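Local coordinates for uncharacterized protein (PDB 3GG7), which binds manganese and is probably a metal-dependent hydrolase of the TatD family acting on ester bonds, though its substrate is not established, at residues Ala38-Thr43 against Leu78-Phe83; Leu57-Glu62 against Ala69-Phe74; Glu217-Ile222 against Ser228-Ile233. All coordinates share one frame; numbering follows the deposited sequence.

Contact 1: Ala38-Thr43 against Leu78-Phe83; sequences AAWRGT and LPETRF. With SO4 (sulfate ion), chain C.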
loop_
_atom_site.group_PDB
_atom_site.type_symbol
_atom_site.label_atom_id
_atom_site.label_comp_id
_atom_site.label_asym_id
_atom_site.label_seq_id
_atom_site.Cartn_x
_atom_site.Cartn_y
_atom_site.Cartn_z
ATOM N N ALA A 38 7.622 14.419 5.687
ATOM C CA ALA A 38 8.137 14.983 6.936
ATOM C C ALA A 38 8.097 13.996 8.094
ATOM O O ALA A 38 8.815 14.169 9.070
ATOM C CB ALA A 38 7.365 16.259 7.289
ATOM N N ALA A 39 7.235 12.985 7.991
ATOM C CA ALA A 39 7.088 11.958 9.029
ATOM C C ALA A 39 8.189 10.900 8.997
ATOM O O ALA A 39 8.260 10.059 9.875
ATOM C CB ALA A 39 5.708 11.288 8.924
ATOM N N TRP A 40 9.075 10.965 8.009
ATOM C CA TRP A 40 10.043 9.886 7.772
ATOM C C TRP A 40 10.890 9.554 9.009
ATOM O O TRP A 40 10.986 8.400 9.409
ATOM C CB TRP A 40 10.918 10.256 6.544
ATOM C CG TRP A 40 11.938 9.237 6.260
ATOM C CD1 TRP A 40 13.291 9.374 6.412
ATOM C CD2 TRP A 40 11.721 7.903 5.820
ATOM N NE1 TRP A 40 13.930 8.218 6.068
ATOM C CE2 TRP A 40 12.989 7.287 5.707
ATOM C CE3 TRP A 40 10.575 7.157 5.508
ATOM C CZ2 TRP A 40 13.137 5.966 5.306
ATOM C CZ3 TRP A 40 10.734 5.850 5.066
ATOM C CH2 TRP A 40 11.988 5.263 5.000
ATOM N N ARG A 41 11.527 10.542 9.617
ATOM C CA ARG A 41 12.480 10.227 10.676
ATOM C C ARG A 41 11.757 9.573 11.858
ATOM O O ARG A 41 12.194 8.583 12.401
ATOM C CB ARG A 41 13.228 11.468 11.141
ATOM C CG ARG A 41 14.310 11.898 10.210
ATOM C CD ARG A 41 15.662 11.285 10.521
ATOM N NE ARG A 41 16.563 11.652 9.439
ATOM C CZ ARG A 41 16.855 10.880 8.388
ATOM N NH1 ARG A 41 16.451 9.623 8.324
ATOM N NH2 ARG A 41 17.606 11.358 7.417
ATOM N N GLY A 42 10.611 10.144 12.237
ATOM C CA GLY A 42 9.877 9.651 13.367
ATOM C C GLY A 42 9.312 8.260 13.135
ATOM O O GLY A 42 9.320 7.387 14.012
ATOM N N THR A 43 8.772 8.027 11.958
ATOM C CA THR A 43 8.192 6.733 11.658
ATOM C C THR A 43 9.257 5.677 11.391
ATOM O O THR A 43 9.145 4.555 11.882
ATOM C CB THR A 43 7.220 6.877 10.497
ATOM O OG1 THR A 43 6.226 7.822 10.886
ATOM C CG2 THR A 43 6.579 5.542 10.181
ATOM N N LEU A 78 14.343 10.031 -0.143
ATOM C CA LEU A 78 14.186 8.931 -1.082
ATOM C C LEU A 78 15.361 7.946 -1.126
ATOM O O LEU A 78 15.137 6.758 -1.229
ATOM C CB LEU A 78 13.838 9.474 -2.465
ATOM C CG LEU A 78 13.198 8.587 -3.528
ATOM C CD1 LEU A 78 12.052 7.727 -2.975
ATOM C CD2 LEU A 78 12.763 9.503 -4.659
ATOM N N PRO A 79 16.614 8.421 -0.978
ATOM C CA PRO A 79 17.733 7.461 -0.985
ATOM C C PRO A 79 17.745 6.461 0.175
ATOM O O PRO A 79 18.448 5.430 0.117
ATOM C CB PRO A 79 18.958 8.371 -0.902
ATOM C CG PRO A 79 18.520 9.636 -1.495
ATOM C CD PRO A 79 17.096 9.805 -1.001
ATOM N N GLU A 80 16.973 6.732 1.221
ATOM C CA GLU A 80 16.957 5.884 2.410
ATOM C C GLU A 80 15.994 4.701 2.396
ATOM O O GLU A 80 15.919 3.948 3.373
ATOM C CB GLU A 80 16.664 6.739 3.637
ATOM C CG GLU A 80 17.725 7.803 3.844
ATOM C CD GLU A 80 17.471 8.669 5.043
ATOM O OE1 GLU A 80 16.912 8.164 6.056
ATOM O OE2 GLU A 80 17.818 9.870 4.972
ATOM N N THR A 81 15.237 4.526 1.322
ATOM C CA THR A 81 14.253 3.450 1.303
ATOM C C THR A 81 13.984 2.943 -0.090
ATOM O O THR A 81 14.043 3.710 -1.053
ATOM C CB THR A 81 12.906 3.864 1.992
ATOM O OG1 THR A 81 12.021 2.735 2.007
ATOM C CG2 THR A 81 12.248 5.034 1.281
ATOM N N ARG A 82 13.631 1.665 -0.166
ATOM C CA ARG A 82 13.191 1.068 -1.427
ATOM C C ARG A 82 11.678 1.144 -1.600
ATOM O O ARG A 82 11.159 0.762 -2.654
ATOM C CB ARG A 82 13.720 -0.364 -1.567
ATOM C CG ARG A 82 13.114 -1.421 -0.732
ATOM C CD ARG A 82 13.935 -2.770 -0.778
ATOM N NE ARG A 82 15.323 -2.677 -0.290
ATOM C CZ ARG A 82 16.426 -3.069 -0.953
ATOM N NH1 ARG A 82 16.362 -3.613 -2.170
ATOM N NH2 ARG A 82 17.623 -2.909 -0.410
ATOM N N PHE A 83 10.952 1.644 -0.583
ATOM C CA PHE A 83 9.496 1.615 -0.573
ATOM C C PHE A 83 8.935 3.018 -0.486
ATOM O O PHE A 83 9.362 3.819 0.366
ATOM C CB PHE A 83 8.944 0.821 0.611
ATOM C CG PHE A 83 9.537 -0.565 0.757
ATOM C CD1 PHE A 83 9.107 -1.616 -0.057
ATOM C CD2 PHE A 83 10.481 -0.823 1.735
ATOM C CE1 PHE A 83 9.658 -2.881 0.110
ATOM C CE2 PHE A 83 11.027 -2.076 1.894
ATOM C CZ PHE A 83 10.579 -3.116 1.073
HETATM S S SO4 C . 17.185 15.190 8.633
HETATM O O1 SO4 C . 17.857 14.247 7.751
HETATM O O2 SO4 C . 16.786 14.521 9.874
HETATM O O3 SO4 C . 18.103 16.289 8.977
HETATM O O4 SO4 C . 16.033 15.717 7.904
#
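W40 and E80 lie nearest in backbone, their CA atoms 9.6 Å apart, so helix 40-44 and the turn after helix 72-77 meet mainly through side chains. E80 is the centre of the polar half. Its chain is extended beyond CG (chi2 180°), which carries the carboxylate out to R41, and the guanidinium takes it end-on: NH1 of R41 lies 2.7 Å from OE1 of E80, and NH2 of R41 lies 2.9 Å from OE2 of E80. Both oxygens use their syn lone pairs, and the two flat groups are nearly coplanar, 8° apart. OE1 of E80 has a second donor, NE1 of W40, at 3.0 Å. This bond is almost straight and leaves the indole in its own plane, but it reaches OE1 of E80 from well above the carboxylate plane, so the two donors come to one oxygen from different directions. With chi1 at 179°, CG of W40 lies opposite the backbone N and the ring extends toward the turn, where its outer six-ring carbon CH2 lies 3.4 Å from CB of T81, an oblique approach. The hydroxyl of T81 closes an ST turn by accepting from the backbone N of F83 and is also hydrogen-bonded to the carbonyl of T55. The NE-NH2 edge of the guanidinium takes a sulfate, probably from the crystallisation liquor: NE of R41 is 2.9 Å from O2 of the ion and NH2 of R41, shared with E80, is 2.9 Å from its O1. R76 and Y77 also hydrogen-bond the anion. With three bonds from two residues, the carboxylate of E80 is fixed in rotation, and the paired R41 would probably favour its ionised form, though the nearby sulfate may partly offset this.

Contact 2: Leu57-Glu62 against Ala69-Phe74; sequences LGFHPE and ADLPWF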
loop_
_atom_site.group_PDB
_atom_site.type_symbol
_atom_site.label_atom_id
_atom_site.label_comp_id
_atom_site.label_asym_id
_atom_site.label_seq_id
_atom_site.Cartn_x
_atom_site.Cartn_y
_atom_site.Cartn_z
ATOM N N LEU A 57 8.129 5.758 2.352
ATOM C CA LEU A 57 8.171 7.206 2.300
ATOM C C LEU A 57 7.002 7.649 1.423
ATOM O O LEU A 57 6.930 7.318 0.232
ATOM C CB LEU A 57 9.497 7.665 1.713
ATOM C CG LEU A 57 9.660 9.155 1.551
ATOM C CD1 LEU A 57 9.801 9.809 2.900
ATOM C CD2 LEU A 57 10.941 9.400 0.710
ATOM N N GLY A 58 6.078 8.416 2.001
ATOM C CA GLY A 58 4.805 8.701 1.346
ATOM C C GLY A 58 4.403 10.154 1.343
ATOM O O GLY A 58 5.094 11.026 1.890
ATOM N N PHE A 59 3.279 10.404 0.679
ATOM C CA PHE A 59 2.597 11.697 0.717
ATOM C C PHE A 59 1.153 11.426 0.283
ATOM O O PHE A 59 0.863 11.218 -0.890
ATOM C CB PHE A 59 3.244 12.696 -0.229
ATOM C CG PHE A 59 3.083 14.133 0.178
ATOM C CD1 PHE A 59 2.074 14.556 1.040
ATOM C CD2 PHE A 59 3.924 15.071 -0.332
ATOM C CE1 PHE A 59 1.954 15.901 1.388
ATOM C CE2 PHE A 59 3.815 16.411 0.031
ATOM C CZ PHE A 59 2.821 16.819 0.884
ATOM N N HIS A 60 0.286 11.308 1.261
ATOM C CA HIS A 60 -1.078 10.800 1.051
ATOM C C HIS A 60 -1.912 11.873 0.357
ATOM O O HIS A 60 -1.856 13.053 0.726
ATOM C CB HIS A 60 -1.656 10.450 2.413
ATOM C CG HIS A 60 -2.930 9.674 2.368
ATOM N ND1 HIS A 60 -4.103 10.209 1.875
ATOM C CD2 HIS A 60 -3.232 8.429 2.805
ATOM C CE1 HIS A 60 -5.074 9.319 2.010
ATOM N NE2 HIS A 60 -4.569 8.224 2.556
ATOM N N PRO A 61 -2.708 11.486 -0.633
ATOM C CA PRO A 61 -3.448 12.515 -1.377
ATOM C C PRO A 61 -4.359 13.380 -0.506
ATOM O O PRO A 61 -4.608 14.532 -0.846
ATOM C CB PRO A 61 -4.232 11.708 -2.422
ATOM C CG PRO A 61 -4.154 10.305 -1.983
ATOM C CD PRO A 61 -2.888 10.151 -1.224
ATOM N N GLU A 62 -4.831 12.846 0.613
ATOM C CA GLU A 62 -5.729 13.602 1.472
ATOM C C GLU A 62 -5.040 14.746 2.204
ATOM O O GLU A 62 -5.729 15.628 2.725
ATOM C CB GLU A 62 -6.442 12.712 2.490
ATOM C CG GLU A 62 -7.459 13.509 3.302
ATOM C CD GLU A 62 -8.182 12.722 4.343
ATOM O OE1 GLU A 62 -8.216 11.475 4.250
ATOM O OE2 GLU A 62 -8.724 13.384 5.254
ATOM N N ALA A 69 3.907 22.213 2.015
ATOM C CA ALA A 69 5.288 22.634 2.229
ATOM C C ALA A 69 6.232 21.521 2.602
ATOM O O ALA A 69 7.451 21.710 2.615
ATOM C CB ALA A 69 5.340 23.704 3.293
ATOM N N ASP A 70 5.697 20.346 2.921
ATOM C CA ASP A 70 6.568 19.217 3.252
ATOM C C ASP A 70 7.174 18.547 2.004
ATOM O O ASP A 70 8.071 17.694 2.136
ATOM C CB ASP A 70 5.778 18.133 3.998
ATOM C CG ASP A 70 5.291 18.546 5.377
ATOM O OD1 ASP A 70 5.684 19.615 5.927
ATOM O OD2 ASP A 70 4.466 17.756 5.927
ATOM N N LEU A 71 6.712 18.908 0.809
ATOM C CA LEU A 71 7.155 18.205 -0.415
ATOM C C LEU A 71 8.668 18.026 -0.576
ATOM O O LEU A 71 9.112 16.937 -0.920
ATOM C CB LEU A 71 6.547 18.825 -1.673
ATOM C CG LEU A 71 6.788 18.022 -2.954
ATOM C CD1 LEU A 71 6.206 16.600 -2.859
ATOM C CD2 LEU A 71 6.152 18.777 -4.104
ATOM N N PRO A 72 9.478 19.059 -0.296
ATOM C CA PRO A 72 10.927 18.860 -0.490
ATOM C C PRO A 72 11.592 17.749 0.337
ATOM O O PRO A 72 12.665 17.263 -0.033
ATOM C CB PRO A 72 11.517 20.221 -0.110
ATOM C CG PRO A 72 10.405 21.164 -0.186
ATOM C CD PRO A 72 9.157 20.440 0.094
ATOM N N TRP A 73 10.970 17.328 1.445
ATOM C CA TRP A 73 11.495 16.234 2.237
ATOM C C TRP A 73 11.372 14.886 1.507
ATOM O O TRP A 73 12.065 13.951 1.834
ATOM C CB TRP A 73 10.812 16.219 3.601
ATOM C CG TRP A 73 11.452 17.237 4.541
ATOM C CD1 TRP A 73 12.490 16.991 5.380
ATOM C CD2 TRP A 73 11.142 18.632 4.687
ATOM N NE1 TRP A 73 12.832 18.131 6.063
ATOM C CE2 TRP A 73 12.025 19.154 5.648
ATOM C CE3 TRP A 73 10.217 19.489 4.092
ATOM C CZ2 TRP A 73 12.003 20.492 6.037
ATOM C CZ3 TRP A 73 10.204 20.832 4.485
ATOM C CH2 TRP A 73 11.098 21.309 5.455
ATOM N N PHE A 74 10.504 14.821 0.508
ATOM C CA PHE A 74 10.365 13.582 -0.257
ATOM C C PHE A 74 11.683 13.267 -0.963
ATOM O O PHE A 74 12.245 12.202 -0.761
ATOM C CB PHE A 74 9.180 13.594 -1.251
ATOM C CG PHE A 74 8.959 12.268 -1.888
ATOM C CD1 PHE A 74 8.251 11.274 -1.236
ATOM C CD2 PHE A 74 9.518 11.986 -3.117
ATOM C CE1 PHE A 74 8.096 10.019 -1.832
ATOM C CE2 PHE A 74 9.362 10.746 -3.695
ATOM C CZ PHE A 74 8.661 9.781 -3.057
#
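L57 lays its branch over a face of the F74 ring: CD2 of L57 stands 4.2 Å from the ring centroid of F74, 27° off the normal, a CH-pi contact. CG of L57 is anti to its backbone N (chi1 178°), which carries the isobutyl group toward helix 72-77, and CG of L57 comes within 3.8 Å of CD1 of F74. On the other side, chi1 of F74, -173°, sets its ring anti to the backbone N, and the end of the side chain comes nearer to L57. The same methyl, CD2 of L57, also touches the backbone O of F74 at 3.4 Å. At the rim of the phenyl ring, near its plane, sits the carbonyl of G58. These residues belong to the connection after strand 53-55 and the start of helix 72-77, one strand-to-helix step of the TIM-barrel-like fold of TatD-type hydrolases; I109 of helix 99-115 touches both F59 and F74. Two residues after L57, F59 meets L71 at its edge: CD2 of F59 is 3.7 Å from CD1 of L71, near the ring plane, and the two side chains run at about a right angle. The ring of F59 also passes the backbone of D70, whose carboxylate is hydrogen-bonded to T36 and salt-bridged to R67.

Contact 3: Glu217-Ile222 against Ser228-Ile233; sequences EGLSKI and SEVERI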
loop_
_atom_site.group_PDB
_atom_site.type_symbol
_atom_site.label_atom_id
_atom_site.label_comp_id
_atom_site.label_asym_id
_atom_site.label_seq_id
_atom_site.Cartn_x
_atom_site.Cartn_y
_atom_site.Cartn_z
ATOM N N GLU A 217 -7.236 -16.232 5.410
ATOM C CA GLU A 217 -8.390 -17.132 5.492
ATOM C C GLU A 217 -9.382 -16.820 4.375
ATOM O O GLU A 217 -9.875 -17.739 3.708
ATOM C CB GLU A 217 -9.049 -17.043 6.870
ATOM C CG GLU A 217 -8.163 -17.651 7.965
ATOM C CD GLU A 217 -8.647 -17.378 9.382
ATOM O OE1 GLU A 217 -9.540 -16.519 9.566
ATOM O OE2 GLU A 217 -8.115 -18.024 10.321
ATOM N N GLY A 218 -9.650 -15.535 4.141
ATOM C CA GLY A 218 -10.528 -15.119 3.033
ATOM C C GLY A 218 -10.038 -15.573 1.662
ATOM O O GLY A 218 -10.825 -16.048 0.823
ATOM N N LEU A 219 -8.742 -15.413 1.413
ATOM C CA LEU A 219 -8.137 -15.860 0.164
ATOM C C LEU A 219 -8.154 -17.387 0.028
ATOM O O LEU A 219 -8.273 -17.909 -1.083
ATOM C CB LEU A 219 -6.692 -15.362 0.051
ATOM C CG LEU A 219 -6.494 -13.894 -0.332
ATOM C CD1 LEU A 219 -4.981 -13.526 -0.252
ATOM C CD2 LEU A 219 -7.063 -13.606 -1.725
ATOM N N SER A 220 -7.983 -18.097 1.138
ATOM C CA SER A 220 -8.076 -19.569 1.143
ATOM C C SER A 220 -9.426 -20.002 0.554
ATOM O O SER A 220 -9.494 -20.937 -0.253
ATOM C CB SER A 220 -7.910 -20.110 2.576
ATOM O OG SER A 220 -8.128 -21.512 2.650
ATOM N N LYS A 221 -10.486 -19.304 0.945
ATOM C CA LYS A 221 -11.842 -19.616 0.480
ATOM C C LYS A 221 -12.043 -19.259 -0.990
ATOM O O LYS A 221 -12.611 -20.045 -1.767
ATOM C CB LYS A 221 -12.873 -18.868 1.322
ATOM C CG LYS A 221 -12.963 -19.301 2.770
ATOM C CD LYS A 221 -14.020 -18.465 3.495
ATOM C CE LYS A 221 -14.185 -18.861 4.961
ATOM N NZ LYS A 221 -15.618 -18.814 5.408
ATOM N N ILE A 222 -11.595 -18.065 -1.374
ATOM C CA ILE A 222 -11.744 -17.596 -2.742
ATOM C C ILE A 222 -10.908 -18.420 -3.716
ATOM O O ILE A 222 -11.393 -18.792 -4.790
ATOM C CB ILE A 222 -11.384 -16.095 -2.867
ATOM C CG1 ILE A 222 -12.375 -15.251 -2.074
ATOM C CG2 ILE A 222 -11.419 -15.662 -4.314
ATOM C CD1 ILE A 222 -11.930 -13.819 -1.837
ATOM N N SER A 228 -2.257 -22.268 4.664
ATOM C CA SER A 228 -0.797 -22.370 4.621
ATOM C C SER A 228 -0.238 -22.137 3.210
ATOM O O SER A 228 0.833 -21.563 3.050
ATOM C CB SER A 228 -0.319 -23.735 5.150
ATOM O OG SER A 228 -0.735 -24.798 4.309
ATOM N N GLU A 229 -0.959 -22.580 2.184
ATOM C CA GLU A 229 -0.478 -22.411 0.802
ATOM C C GLU A 229 -0.657 -20.945 0.403
ATOM O O GLU A 229 0.170 -20.384 -0.309
ATOM C CB GLU A 229 -1.212 -23.324 -0.193
ATOM C CG GLU A 229 -1.196 -24.825 0.172
ATOM C CD GLU A 229 0.197 -25.453 0.227
ATOM O OE1 GLU A 229 1.198 -24.840 -0.247
ATOM O OE2 GLU A 229 0.281 -26.613 0.730
ATOM N N VAL A 230 -1.747 -20.335 0.850
ATOM C CA VAL A 230 -1.910 -18.875 0.664
ATOM C C VAL A 230 -0.745 -18.113 1.310
ATOM O O VAL A 230 -0.127 -17.270 0.663
ATOM C CB VAL A 230 -3.222 -18.364 1.234
ATOM C CG1 VAL A 230 -3.289 -16.804 1.144
ATOM C CG2 VAL A 230 -4.390 -19.002 0.519
ATOM N N GLU A 231 -0.402 -18.452 2.556
ATOM C CA GLU A 231 0.741 -17.815 3.235
ATOM C C GLU A 231 2.037 -17.985 2.445
ATOM O O GLU A 231 2.828 -17.038 2.307
ATOM C CB GLU A 231 0.924 -18.342 4.664
ATOM C CG GLU A 231 -0.247 -18.068 5.572
ATOM C CD GLU A 231 0.036 -18.396 7.038
ATOM O OE1 GLU A 231 1.110 -18.957 7.351
ATOM O OE2 GLU A 231 -0.834 -18.093 7.872
ATOM N N ARG A 232 2.260 -19.189 1.897
ATOM C CA ARG A 232 3.457 -19.444 1.117
ATOM C C ARG A 232 3.476 -18.593 -0.142
ATOM O O ARG A 232 4.514 -18.025 -0.482
ATOM C CB ARG A 232 3.563 -20.936 0.735
ATOM C CG ARG A 232 4.690 -21.246 -0.252
ATOM C CD ARG A 232 4.708 -22.735 -0.710
ATOM N NE ARG A 232 3.427 -23.202 -1.247
ATOM C CZ ARG A 232 2.978 -23.000 -2.487
ATOM N NH1 ARG A 232 3.688 -22.320 -3.383
ATOM N NH2 ARG A 232 1.797 -23.494 -2.846
ATOM N N ILE A 233 2.360 -18.581 -0.869
ATOM C CA ILE A 233 2.245 -17.811 -2.110
ATOM C C ILE A 233 2.512 -16.313 -1.879
ATOM O O ILE A 233 3.301 -15.708 -2.602
ATOM C CB ILE A 233 0.882 -18.041 -2.750
ATOM C CG1 ILE A 233 0.865 -19.423 -3.393
ATOM C CG2 ILE A 233 0.565 -16.977 -3.813
ATOM C CD1 ILE A 233 -0.521 -19.926 -3.669
#
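L219 and S220 of helix 212-223 receive V230 of helix 227-243, and the backbones are closest at S220 and V230, whose CA atoms are 6.2 Å apart. L219, the first residue of the segment to touch the partner, points its CB toward it. CB of L219 lies 3.9 Å from CG1 of V230, and CD1 of L219 lies equally near the same methyl, 3.9 Å away, so one valine branch rests against both the root and one tip of the leucine. The two side chains run at about a right angle. L219 also touches I183 of helix 177-185. S220, next in order, offers its backbone: N of S220 is 3.8 Å from CG2 of V230, and CB of S220 is 4.2 Å from that methyl. Its hydroxyl is hydrogen-bonded to the carbonyl of I225 in the link between the helices. Further on, I222 turns to helix 177-185, against A180, I183 and R184. V230 thus divides its branches between two neighbours, CG1 to L219 and CG2 to S220; with CG1 anti to the backbone N (chi1 174°), both methyls are directed across the interface. V216, W223 and I225 also touch V230. Replacing V230 with an alanine would probably open a gap beside L219 and the S220 backbone, since both methyls that make the contact are gone. Away from the metal site, the arrangement is that of two consecutive helices, joined by a short link and packed obliquely, at the C-terminal end of the TatD-family chain.

Overall arrangement
Contacts 1 and 2 are neighbours, their centres 11 Å apart, and contact 2 is nested inside the loop that contact 1 closes. They touch directly: O of F83 is 3.0 Å from N of L57, a probable hydrogen bond, while CB of A38 packs on OD2 of D70 at 3.5 Å. Contact 2 is closer to the metal site, CA of G58 lying about 10 Å from the bound manganese, whose ligands are H7, H9, E86 and D196; the side chain of W40 is about 11 Å from that of E86 and about 12 Å from that of H9. Contact 3 sits across the chain's centre, 31 Å from contact 1 and 34 Å from contact 2, centre to centre.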